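Putative aspartate aminotransferase (Thermus thermophilus, PDB 1IUG) binds pyridoxal 5'-phosphate and probably catalyses the transfer of amino groups between amino acids, such as aspartate, and 2-oxo acids. Local coordinates at residues Arg209-Tyr212 and Ala216-Leu219; Pro74-Leu79 and Arg205-Gly210; Ile55-Gly60 and Thr230-Leu235; Ala146-Asn151 and Gly175-Ala180; Gly41-Ala46 and Gly51-Leu56. One frame throughout, in Å; residues are numbered along the deposited sequence.

Contact 1: residues Arg209-Tyr212 and Ala216-Leu219; sequences RGYY and AREL
Arg217 reaches from helix 215-222 over one face of the Tyr211 ring, and this cation-pi contact is the close-packed part of the interface. Arg217 CZ lies 4.6 Å from the centroid of the Tyr211 ring, 17° off the normal. Ring and guanidinium planes are 69° apart, so the cation stands on the ring instead of lying flat against it. The touching atom is NH2 of Arg217, 3.3 Å from CE1 of Tyr211. Bends at chi2 and chi3 carry the guanidinium across, while Tyr211 holds CG opposite its own backbone N (chi1 -166°). The Tyr211 hydroxyl is bonded to Glu92 of the second subunit, and Tyr212 OH bonds to Thr57 O of its own chain and to Ser59 N of the second subunit. Through these two tyrosines the loop 209-212 forms part of the dimer interface of this class-V aminotransferase, with helix 215-222 packing behind Tyr211 through Arg217. Elsewhere the segments stand apart and water fills in. One water accepts from Arg217 NH1 at 3.2 Å and donates to Gly210 O at 2.6 Å. A second donates to Tyr212 O at 2.6 Å and to Glu218 OE2 at 2.8 Å, and lies over one face of the Tyr212 ring, toward its rim. Glu218 OE1 is gripped by Gln222 NE2 and Ala228 N, which should steady the carboxylate for the water bridge.

Contact 2: residues Pro74-Leu79 and Arg205-Gly210; sequences PGERVL and RLKPRG
Glu76 OE1 accepts a hydrogen bond from the backbone N of Ala73 and faces the ammonium of Lys207 in a long salt bridge. The contact lies at the surface of the large domain of this aminotransferase, where the loop leading into strand 77-82 of the seven-stranded sheet faces the loop that follows helix 200-204. The ionic pair is loose, with Glu76 OE1 and Lys207 NZ 4.0 Å apart. Glu76 keeps CG beside its backbone N (chi1 -65°) and is extended beyond that, which carries the carboxylate out across the gap. Lys207 bends at chi2 and has an eclipsed last torsion (chi4 0°), which makes the exact position of its ammonium doubtful. Arg205 NH2 adds a more distant positive charge, 6.3 Å from Glu76 OE2, and is itself bonded to Glu153 O. The second part of the contact is apolar on one side. The guanidinium of Arg209 and the ring of Pro74 approach from opposite directions, and the proline carbons rest near both terminal nitrogens. Arg209 NH1 is fixed by a hydrogen bond to Phe72 O, which helps hold the group beside the proline. The closest approach of the two groups is from Arg209 NH2 to Pro74 CG, 3.8 Å.

Contact 3: residues Ile55-Gly60 and Thr230-Leu235; sequences ILTGSG and TPAINL
Thr57 sets its side chain against the backbone of Pro231 and Ala232 and the methyl group of Ala232, and nearly the whole contact runs through this one residue. The hydroxyl OG1 accepts a hydrogen bond from Ala232 N at 3.1 Å, with an N-H...O angle of 148°. The same oxygen lies 3.4 Å from Pro231 CA, so it is tucked close against the chain ahead of the amide it binds. With chi1 at -63°, OG1 sits beside the threonine's own backbone N, and CG2 is swung round to meet Ala232 CB at 4.0 Å. The partner backbone is tightly curved. Ala232 is the centre of an inverse gamma turn, with a weak bond of 2.7 Å from Ile233 N to Pro231 O, and it takes the N-cap position of helix 233-246. Thr57 ends strand 52-57, and the residues that follow begin the cofactor phosphate site: Ser59 OG and Gly60 N bind phosphate oxygens of the lysine-linked pyridoxal phosphate at position 185. On the other segment, Thr230 OG1 bonds to the corresponding modified lysine of the second subunit. The threonine-to-amide bond thus joins the strand end that leads to one cofactor to the turn that follows Thr230, which bonds to the other, and it satisfies a buried backbone N-H without bringing in charge.

Contact 4: residues Ala146-Asn151 and Gly175-Ala180; sequences AFKEKN and GVDAAA
Lys148 and Asp177 form the salt bridge of this contact, their side chains coming from opposite directions. NZ of Lys148 lies 3.3 Å from OD2 of Asp177, and as a hydrogen bond the pair is weak; Lys148 CE touches the same OD2 of Asp177 at 3.5 Å. The ammonium is even nearer to a backbone carbonyl, 2.8 Å from NZ to Gly175 O, but the angle there is too poor for a bond. Lys148 is bent at chi2, and its eclipsed chi4 of 1° leaves some doubt about where the ammonium points. Asp177 has firmer partners. Its OD2 accepts from Val156 N and its OD1 pairs with Arg201 NH1, so the carboxylate has two cationic neighbours, Lys148 and Arg201, which would favour its ionised form. Helix 140-150 belongs to a beta-alpha-beta crossover that joins the adjacent parallel strands 124-128 and 155-159, and Asp177 sits just before the next parallel strand, 178-182. Lys148 joins the last turn of the helix to the residues leading into strand 178-182, the neighbour of strand 155-159. At the end of the helix, Asn151 ND2 donates to Phe147 O over 3.1 Å at 153°. Phe147 O lies close to the amide plane of Asn151, while ND2 rides 3.4 Å above the Phe147 ring plane, toward its rim. Packing comes from the side chains of both Phe147 and Lys148, which rest on Val156 of the intervening strand.

Contact 5: residues Gly41-Ala46 and Gly51-Leu56; sequences GLLREA and GEVLIL
Leu43 and Val53 bring helix 30-47 down onto strand 52-57 in an alpha/beta layer: the chain turns back after the helix into this strand, outermost in the seven-stranded sheet of the chain, and the helix packs across it. The axes of helix 41-46 and strand 52-56 approach to 7.6 Å at an angle of 123°. The apolar part is built on Leu43, Val53 and Ile55. Leu43 CB meets Val53 CG1 at 3.8 Å, and farther out Leu43 CD1 touches Ile55 CG1 at 4.0 Å, the leucine and isoleucine chains crossing at about a right angle. Val53 also turns its other methyl to the helix backbone, CG2 lying 3.8 Å from Arg44 CA; a chi1 of -176° splits the two branches between the neighbouring helix residues. Phe195 of the adjacent strand extends this core beside Leu43 and Ile55. Arg44, bent at chi2 and chi3 over Gly51, makes a close van der Waals contact of its CD methylene with Gly51 O, 3.1 Å. Among the polar contacts, Arg44 NE bonds weakly to Thr49 O. Glu52 OE1 forms a salt bridge with Arg40 NH2 and is also reached through water. That water donates to Glu52 OE1 at 2.9 Å and lies in the guanidinium plane of Arg44, weakly accepting from NH1 at 2.9 Å.

Along the chain contact 5 comes first, and contact 3 takes over strand 52-57 from it, the two sharing Ile55 and Leu56 with centres 13 Å apart. Contact 4 lies within the span between the segments of contact 2, and both fall within that of contact 3. Contacts 2 to 5 all reach the seven-stranded sheet. Contact 1 continues from contact 2 through Arg209 and Gly210, and its helix 215-222 packs Leu219 on Leu54 of contact 5. A probable hydrogen bond from Tyr212 OH to Thr57 O joins contacts 1 and 3, which both reach the second subunit, near the cofactor-phosphate loop; contact 4, about 27 Å from contact 3 by centres, lies at a more distant part of the sheet.

Contact 1: residues Arg209-Tyr212 and Ala216-Leu219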
# COMPACT_ATOMS: atom_id res chain seq x y z
N ARG A 209 -1.46 16.32 -8.74
CA ARG A 209 -0.43 15.82 -9.64
C ARG A 209 0.02 14.39 -9.34
O ARG A 209 -0.01 13.94 -8.18
CB ARG A 209 0.66 16.91 -9.76
CG ARG A 209 2.09 16.61 -10.19
CD ARG A 209 2.85 15.69 -9.27
NE ARG A 209 4.26 16.08 -9.24
CZ ARG A 209 4.72 17.25 -8.82
NH1 ARG A 209 3.89 18.18 -8.38
NH2 ARG A 209 6.03 17.49 -8.80
N GLY A 210 0.30 13.63 -10.40
CA GLY A 210 0.68 12.23 -10.27
C GLY A 210 -0.51 11.37 -10.69
O GLY A 210 -1.47 11.91 -11.25
N TYR A 211 -0.45 10.06 -10.49
CA TYR A 211 -1.59 9.22 -10.85
C TYR A 211 -2.19 8.47 -9.65
O TYR A 211 -3.27 8.81 -9.19
CB TYR A 211 -1.26 8.23 -11.99
CG TYR A 211 -2.52 7.61 -12.57
CD1 TYR A 211 -3.31 8.33 -13.47
CD2 TYR A 211 -2.96 6.36 -12.15
CE1 TYR A 211 -4.51 7.81 -13.93
CE2 TYR A 211 -4.17 5.84 -12.60
CZ TYR A 211 -4.94 6.57 -13.49
OH TYR A 211 -6.16 6.09 -13.91
N TYR A 212 -1.48 7.45 -9.16
CA TYR A 212 -1.95 6.68 -8.01
C TYR A 212 -2.09 7.57 -6.79
O TYR A 212 -3.00 7.37 -5.99
CB TYR A 212 -0.97 5.55 -7.70
CG TYR A 212 -1.36 4.66 -6.52
CD1 TYR A 212 -2.19 3.55 -6.71
CD2 TYR A 212 -0.87 4.91 -5.24
CE1 TYR A 212 -2.52 2.70 -5.64
CE2 TYR A 212 -1.19 4.07 -4.17
CZ TYR A 212 -2.01 2.96 -4.38
OH TYR A 212 -2.31 2.11 -3.33
N ALA A 216 -6.50 14.85 -5.47
CA ALA A 216 -7.77 15.42 -5.93
C ALA A 216 -8.83 14.35 -6.12
O ALA A 216 -9.95 14.51 -5.64
CB ALA A 216 -7.58 16.21 -7.22
N ARG A 217 -8.53 13.26 -6.83
CA ARG A 217 -9.59 12.28 -6.93
C ARG A 217 -9.78 11.32 -5.76
O ARG A 217 -10.82 10.69 -5.64
CB ARG A 217 -9.88 11.72 -8.35
CG ARG A 217 -9.73 10.22 -8.68
CD ARG A 217 -8.36 9.62 -8.58
NE ARG A 217 -7.99 9.25 -9.96
CZ ARG A 217 -6.81 9.47 -10.53
NH1 ARG A 217 -5.83 10.05 -9.86
NH2 ARG A 217 -6.65 9.22 -11.82
N GLU A 218 -8.81 11.31 -4.85
CA GLU A 218 -8.94 10.52 -3.64
C GLU A 218 -9.90 11.32 -2.75
O GLU A 218 -10.83 10.77 -2.18
CB GLU A 218 -7.60 10.34 -2.92
CG GLU A 218 -6.72 9.21 -3.44
CD GLU A 218 -7.25 7.81 -3.12
OE1 GLU A 218 -8.40 7.66 -2.63
OE2 GLU A 218 -6.51 6.84 -3.38
N LEU A 219 -9.68 12.64 -2.70
CA LEU A 219 -10.53 13.55 -1.90
C LEU A 219 -11.97 13.44 -2.38
O LEU A 219 -12.89 13.26 -1.58
CB LEU A 219 -10.03 14.99 -2.03
CG LEU A 219 -10.51 16.09 -1.06
CD1 LEU A 219 -11.93 16.53 -1.38
CD2 LEU A 219 -10.39 15.62 0.38
O HOH W 1 -3.98 11.63 -11.91
O HOH W 2 -3.70 6.75 -3.55

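Contact 2: residues Pro74-Leu79 and Arg205-Gly210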
# COMPACT_ATOMS: atom_id res chain seq x y z
N PRO A 74 6.46 21.86 -9.74
CA PRO A 74 7.87 21.84 -10.15
C PRO A 74 8.46 23.24 -10.27
O PRO A 74 7.81 24.15 -10.80
CB PRO A 74 7.81 21.15 -11.52
CG PRO A 74 6.66 20.22 -11.37
CD PRO A 74 5.63 21.09 -10.69
N GLY A 75 9.68 23.41 -9.77
CA GLY A 75 10.33 24.70 -9.82
C GLY A 75 10.20 25.56 -8.57
O GLY A 75 10.96 26.51 -8.40
N GLU A 76 9.26 25.22 -7.70
CA GLU A 76 9.05 25.98 -6.46
C GLU A 76 10.16 25.83 -5.43
O GLU A 76 10.79 24.77 -5.31
CB GLU A 76 7.69 25.65 -5.84
CG GLU A 76 6.50 26.06 -6.69
CD GLU A 76 5.22 26.16 -5.88
OE1 GLU A 76 4.22 25.49 -6.23
OE2 GLU A 76 5.20 26.94 -4.90
N ARG A 77 10.40 26.91 -4.70
CA ARG A 77 11.42 27.02 -3.65
C ARG A 77 10.96 26.42 -2.31
O ARG A 77 9.97 26.88 -1.73
CB ARG A 77 11.71 28.51 -3.43
CG ARG A 77 12.99 29.09 -4.04
CD ARG A 77 14.26 28.45 -3.51
NE ARG A 77 15.37 29.41 -3.60
CZ ARG A 77 16.43 29.43 -2.80
NH1 ARG A 77 16.56 28.53 -1.83
NH2 ARG A 77 17.36 30.36 -2.95
N VAL A 78 11.69 25.43 -1.81
CA VAL A 78 11.34 24.83 -0.52
C VAL A 78 12.56 24.67 0.38
O VAL A 78 13.66 24.35 -0.08
CB VAL A 78 10.62 23.46 -0.65
CG1 VAL A 78 9.28 23.62 -1.37
CG2 VAL A 78 11.51 22.44 -1.35
N LEU A 79 12.34 24.90 1.66
CA LEU A 79 13.39 24.79 2.66
C LEU A 79 13.22 23.47 3.41
O LEU A 79 12.16 23.19 3.96
CB LEU A 79 13.31 25.99 3.61
CG LEU A 79 14.28 26.13 4.77
CD1 LEU A 79 15.71 25.99 4.28
CD2 LEU A 79 14.07 27.48 5.43
N ARG A 205 -5.25 25.25 -1.59
CA ARG A 205 -3.96 25.37 -2.27
C ARG A 205 -3.57 24.10 -3.04
O ARG A 205 -2.48 24.03 -3.60
CB ARG A 205 -2.88 25.64 -1.21
CG ARG A 205 -3.09 26.90 -0.37
CD ARG A 205 -3.10 28.16 -1.22
NE ARG A 205 -1.76 28.45 -1.71
CZ ARG A 205 -0.79 28.99 -0.98
NH1 ARG A 205 -1.01 29.32 0.29
NH2 ARG A 205 0.42 29.15 -1.49
N LEU A 206 -4.47 23.13 -3.10
CA LEU A 206 -4.20 21.86 -3.77
C LEU A 206 -3.73 21.92 -5.23
O LEU A 206 -4.40 22.49 -6.09
CB LEU A 206 -5.41 20.93 -3.65
CG LEU A 206 -5.11 19.44 -3.66
CD1 LEU A 206 -4.23 19.08 -2.47
CD2 LEU A 206 -6.40 18.64 -3.63
N LYS A 207 -2.56 21.33 -5.48
CA LYS A 207 -1.95 21.27 -6.81
C LYS A 207 -1.93 19.79 -7.23
O LYS A 207 -0.88 19.15 -7.24
CB LYS A 207 -0.49 21.75 -6.77
CG LYS A 207 -0.22 23.21 -6.40
CD LYS A 207 -0.87 24.19 -7.37
CE LYS A 207 -0.57 25.64 -7.00
NZ LYS A 207 0.29 25.81 -5.79
N PRO A 208 -3.10 19.23 -7.62
CA PRO A 208 -3.23 17.83 -8.03
C PRO A 208 -2.18 17.39 -9.05
O PRO A 208 -2.04 18.01 -10.11
CB PRO A 208 -4.63 17.78 -8.63
CG PRO A 208 -5.36 18.82 -7.85
CD PRO A 208 -4.37 19.95 -7.84
N ARG A 209 -1.46 16.32 -8.74
CA ARG A 209 -0.43 15.82 -9.64
C ARG A 209 0.02 14.39 -9.34
O ARG A 209 -0.01 13.94 -8.18
CB ARG A 209 0.66 16.91 -9.76
CG ARG A 209 2.09 16.61 -10.19
CD ARG A 209 2.85 15.69 -9.27
NE ARG A 209 4.26 16.08 -9.24
CZ ARG A 209 4.72 17.25 -8.82
NH1 ARG A 209 3.89 18.18 -8.38
NH2 ARG A 209 6.03 17.49 -8.80
N GLY A 210 0.30 13.63 -10.40
CA GLY A 210 0.68 12.23 -10.27
C GLY A 210 -0.51 11.37 -10.69
O GLY A 210 -1.47 11.91 -11.25

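Contact 3: residues Ile55-Gly60 and Thr230-Leu235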
# COMPACT_ATOMS: atom_id res chain seq x y z
N ILE A 55 -6.86 8.50 3.45
CA ILE A 55 -6.28 7.19 3.73
C ILE A 55 -5.71 6.61 2.44
O ILE A 55 -6.43 6.41 1.46
CB ILE A 55 -7.34 6.22 4.28
CG1 ILE A 55 -7.97 6.80 5.56
CG2 ILE A 55 -6.72 4.85 4.53
CD1 ILE A 55 -9.01 5.90 6.18
N LEU A 56 -4.40 6.36 2.45
CA LEU A 56 -3.72 5.81 1.28
C LEU A 56 -3.20 4.41 1.57
O LEU A 56 -2.72 4.13 2.67
CB LEU A 56 -2.54 6.70 0.88
CG LEU A 56 -2.81 8.20 0.64
CD1 LEU A 56 -1.51 8.87 0.24
CD2 LEU A 56 -3.87 8.41 -0.42
N THR A 57 -3.30 3.54 0.58
CA THR A 57 -2.82 2.17 0.74
C THR A 57 -1.35 2.14 0.32
O THR A 57 -1.02 2.23 -0.86
CB THR A 57 -3.68 1.19 -0.07
OG1 THR A 57 -5.02 1.21 0.45
CG2 THR A 57 -3.13 -0.24 0.03
N GLY A 58 -0.49 2.07 1.33
CA GLY A 58 0.95 2.05 1.11
C GLY A 58 1.64 2.43 2.41
O GLY A 58 0.96 2.65 3.42
N SER A 59 2.96 2.51 2.41
CA SER A 59 3.68 2.86 3.64
C SER A 59 3.68 4.37 3.90
O SER A 59 3.16 5.15 3.10
CB SER A 59 5.12 2.33 3.61
OG SER A 59 5.92 3.05 2.69
N GLY A 60 4.26 4.76 5.03
CA GLY A 60 4.33 6.16 5.40
C GLY A 60 5.03 7.03 4.37
O GLY A 60 4.62 8.16 4.13
N THR A 230 -8.91 0.12 -4.81
CA THR A 230 -9.30 -0.75 -3.71
C THR A 230 -8.41 -0.44 -2.51
O THR A 230 -7.18 -0.43 -2.62
CB THR A 230 -9.15 -2.24 -4.07
OG1 THR A 230 -9.85 -2.50 -5.29
CG2 THR A 230 -9.75 -3.11 -2.97
N PRO A 231 -9.03 -0.10 -1.37
CA PRO A 231 -8.25 0.22 -0.17
C PRO A 231 -8.00 -1.03 0.67
O PRO A 231 -8.73 -2.02 0.54
CB PRO A 231 -9.17 1.18 0.56
CG PRO A 231 -10.52 0.54 0.33
CD PRO A 231 -10.47 0.13 -1.15
N ALA A 232 -6.98 -0.99 1.51
CA ALA A 232 -6.69 -2.11 2.40
C ALA A 232 -7.73 -1.98 3.53
O ALA A 232 -7.40 -1.59 4.66
CB ALA A 232 -5.27 -2.01 2.94
N ILE A 233 -8.98 -2.28 3.19
CA ILE A 233 -10.13 -2.18 4.08
C ILE A 233 -9.99 -2.92 5.42
O ILE A 233 -10.53 -2.48 6.43
CB ILE A 233 -11.43 -2.62 3.34
CG1 ILE A 233 -12.67 -2.25 4.16
CG2 ILE A 233 -11.39 -4.11 3.01
CD1 ILE A 233 -12.88 -0.75 4.31
N ASN A 234 -9.24 -4.02 5.42
CA ASN A 234 -9.01 -4.81 6.63
C ASN A 234 -8.21 -3.99 7.64
O ASN A 234 -8.51 -4.00 8.84
CB ASN A 234 -8.23 -6.09 6.30
CG ASN A 234 -8.87 -6.90 5.18
OD1 ASN A 234 -8.99 -6.43 4.05
ND2 ASN A 234 -9.28 -8.12 5.49
N LEU A 235 -7.19 -3.30 7.15
CA LEU A 235 -6.34 -2.45 7.98
C LEU A 235 -7.12 -1.22 8.45
O LEU A 235 -6.93 -0.75 9.57
CB LEU A 235 -5.09 -2.02 7.22
CG LEU A 235 -4.15 -3.12 6.72
CD1 LEU A 235 -2.95 -2.48 6.05
CD2 LEU A 235 -3.70 -4.00 7.86

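Contact 4: residues Ala146-Asn151 and Gly175-Ala180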
# COMPACT_ATOMS: atom_id res chain seq x y z
N ALA A 146 7.78 31.03 12.74
CA ALA A 146 8.98 31.81 12.42
C ALA A 146 9.08 31.86 10.90
O ALA A 146 9.39 32.91 10.32
CB ALA A 146 10.22 31.14 13.01
N PHE A 147 8.77 30.74 10.25
CA PHE A 147 8.79 30.64 8.80
C PHE A 147 7.63 31.44 8.19
O PHE A 147 7.80 32.11 7.17
CB PHE A 147 8.69 29.16 8.38
CG PHE A 147 8.63 28.95 6.89
CD1 PHE A 147 9.79 28.98 6.12
CD2 PHE A 147 7.41 28.72 6.26
CE1 PHE A 147 9.74 28.77 4.74
CE2 PHE A 147 7.35 28.51 4.88
CZ PHE A 147 8.52 28.54 4.12
N LYS A 148 6.46 31.35 8.81
CA LYS A 148 5.26 32.05 8.36
C LYS A 148 5.40 33.58 8.42
O LYS A 148 4.80 34.30 7.63
CB LYS A 148 4.05 31.65 9.21
CG LYS A 148 3.37 30.32 8.87
CD LYS A 148 2.83 30.29 7.45
CE LYS A 148 2.12 28.98 7.12
NZ LYS A 148 2.08 27.99 8.23
N GLU A 149 6.16 34.07 9.40
CA GLU A 149 6.38 35.51 9.56
C GLU A 149 7.07 36.10 8.35
O GLU A 149 6.76 37.21 7.92
CB GLU A 149 7.22 35.81 10.81
CG GLU A 149 6.44 35.80 12.11
CD GLU A 149 7.28 36.21 13.32
OE1 GLU A 149 8.36 36.83 13.13
OE2 GLU A 149 6.86 35.92 14.46
N LYS A 150 8.03 35.35 7.81
CA LYS A 150 8.79 35.78 6.64
C LYS A 150 8.17 35.29 5.33
O LYS A 150 8.50 35.80 4.26
CB LYS A 150 10.24 35.30 6.77
CG LYS A 150 10.99 35.92 7.94
CD LYS A 150 11.06 37.44 7.81
CE LYS A 150 11.81 38.11 8.96
NZ LYS A 150 12.33 37.17 9.99
N ASN A 151 7.29 34.30 5.42
CA ASN A 151 6.62 33.75 4.24
C ASN A 151 5.13 33.57 4.52
O ASN A 151 4.64 32.45 4.69
CB ASN A 151 7.24 32.40 3.85
CG ASN A 151 8.74 32.49 3.62
OD1 ASN A 151 9.18 32.85 2.54
ND2 ASN A 151 9.52 32.15 4.64
N GLY A 175 0.24 25.74 13.36
CA GLY A 175 0.77 26.43 12.19
C GLY A 175 1.13 25.49 11.05
O GLY A 175 1.73 25.91 10.05
N VAL A 176 0.77 24.22 11.18
CA VAL A 176 1.07 23.23 10.15
C VAL A 176 -0.09 23.11 9.17
O VAL A 176 -1.24 22.97 9.57
CB VAL A 176 1.37 21.85 10.79
CG1 VAL A 176 1.67 20.82 9.72
CG2 VAL A 176 2.56 21.98 11.74
N ASP A 177 0.22 23.19 7.88
CA ASP A 177 -0.80 23.10 6.84
C ASP A 177 -1.14 21.68 6.41
O ASP A 177 -2.28 21.38 6.10
CB ASP A 177 -0.39 23.93 5.63
CG ASP A 177 -0.16 25.39 5.98
OD1 ASP A 177 -1.16 26.07 6.30
OD2 ASP A 177 1.00 25.84 5.96
N ALA A 178 -0.14 20.81 6.42
CA ALA A 178 -0.34 19.42 6.03
C ALA A 178 0.60 18.50 6.78
O ALA A 178 1.71 18.89 7.15
CB ALA A 178 -0.15 19.26 4.52
N ALA A 179 0.17 17.26 6.98
CA ALA A 179 0.97 16.29 7.70
C ALA A 179 0.79 14.88 7.15
O ALA A 179 -0.23 14.56 6.54
CB ALA A 179 0.63 16.33 9.19
N ALA A 180 1.79 14.04 7.38
CA ALA A 180 1.75 12.65 6.93
C ALA A 180 2.07 11.74 8.11
O ALA A 180 2.85 12.09 8.99
CB ALA A 180 2.74 12.42 5.80

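Contact 5: residues Gly41-Ala46 and Gly51-Leu56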
# COMPACT_ATOMS: atom_id res chain seq x y z
N GLY A 41 -13.24 10.27 9.98
CA GLY A 41 -13.62 11.13 11.09
C GLY A 41 -12.77 11.02 12.33
O GLY A 41 -12.49 12.03 12.98
N LEU A 42 -12.36 9.81 12.68
CA LEU A 42 -11.53 9.60 13.86
C LEU A 42 -10.10 10.15 13.65
O LEU A 42 -9.52 10.74 14.57
CB LEU A 42 -11.49 8.11 14.22
CG LEU A 42 -12.83 7.54 14.71
CD1 LEU A 42 -12.73 6.04 14.86
CD2 LEU A 42 -13.24 8.20 16.04
N LEU A 43 -9.55 9.96 12.46
CA LEU A 43 -8.21 10.46 12.15
C LEU A 43 -8.24 11.98 12.15
O LEU A 43 -7.24 12.64 12.43
CB LEU A 43 -7.76 9.92 10.78
CG LEU A 43 -7.33 8.45 10.79
CD1 LEU A 43 -7.39 7.86 9.39
CD2 LEU A 43 -5.92 8.35 11.37
N ARG A 44 -9.41 12.51 11.82
CA ARG A 44 -9.71 13.93 11.78
C ARG A 44 -9.50 14.50 13.19
O ARG A 44 -8.83 15.51 13.37
CB ARG A 44 -11.16 14.07 11.34
CG ARG A 44 -11.43 14.94 10.16
CD ARG A 44 -11.05 16.37 10.38
NE ARG A 44 -12.11 17.06 11.13
CZ ARG A 44 -13.41 17.00 10.84
NH1 ARG A 44 -13.86 16.28 9.82
NH2 ARG A 44 -14.28 17.67 11.59
N GLU A 45 -10.07 13.81 14.18
CA GLU A 45 -9.95 14.20 15.58
C GLU A 45 -8.52 14.00 16.06
O GLU A 45 -7.98 14.82 16.79
CB GLU A 45 -10.87 13.36 16.46
CG GLU A 45 -12.35 13.58 16.26
CD GLU A 45 -13.18 12.70 17.19
OE1 GLU A 45 -12.74 12.45 18.34
OE2 GLU A 45 -14.27 12.25 16.77
N ALA A 46 -7.92 12.87 15.68
CA ALA A 46 -6.56 12.54 16.07
C ALA A 46 -5.56 13.59 15.61
O ALA A 46 -4.64 13.94 16.35
CB ALA A 46 -6.17 11.16 15.52
N GLY A 51 -9.82 20.25 8.67
CA GLY A 51 -9.66 19.81 7.30
C GLY A 51 -10.04 18.37 7.03
O GLY A 51 -10.94 17.82 7.67
N GLU A 52 -9.35 17.74 6.09
CA GLU A 52 -9.62 16.35 5.72
C GLU A 52 -8.40 15.46 5.84
O GLU A 52 -7.27 15.90 5.66
CB GLU A 52 -10.11 16.28 4.27
CG GLU A 52 -11.34 17.13 3.94
CD GLU A 52 -12.63 16.59 4.53
OE1 GLU A 52 -12.68 15.40 4.93
OE2 GLU A 52 -13.61 17.36 4.60
N VAL A 53 -8.64 14.19 6.16
CA VAL A 53 -7.56 13.22 6.27
C VAL A 53 -7.83 12.16 5.22
O VAL A 53 -8.93 11.62 5.13
CB VAL A 53 -7.49 12.57 7.67
CG1 VAL A 53 -6.27 11.65 7.75
CG2 VAL A 53 -7.41 13.64 8.75
N LEU A 54 -6.83 11.92 4.36
CA LEU A 54 -6.96 10.92 3.31
C LEU A 54 -6.21 9.64 3.68
O LEU A 54 -5.09 9.69 4.21
CB LEU A 54 -6.43 11.48 1.99
CG LEU A 54 -7.20 12.69 1.44
CD1 LEU A 54 -6.51 13.24 0.21
CD2 LEU A 54 -8.64 12.29 1.13
N ILE A 55 -6.86 8.50 3.45
CA ILE A 55 -6.28 7.19 3.73
C ILE A 55 -5.71 6.61 2.44
O ILE A 55 -6.43 6.41 1.46
CB ILE A 55 -7.34 6.22 4.28
CG1 ILE A 55 -7.97 6.80 5.56
CG2 ILE A 55 -6.72 4.85 4.53
CD1 ILE A 55 -9.01 5.90 6.18
N LEU A 56 -4.40 6.36 2.45
CA LEU A 56 -3.72 5.81 1.28
C LEU A 56 -3.20 4.41 1.57
O LEU A 56 -2.72 4.13 2.67
CB LEU A 56 -2.54 6.70 0.88
CG LEU A 56 -2.81 8.20 0.64
CD1 LEU A 56 -1.51 8.87 0.24
CD2 LEU A 56 -3.87 8.41 -0.42
O HOH W 3 -13.84 14.61 7.50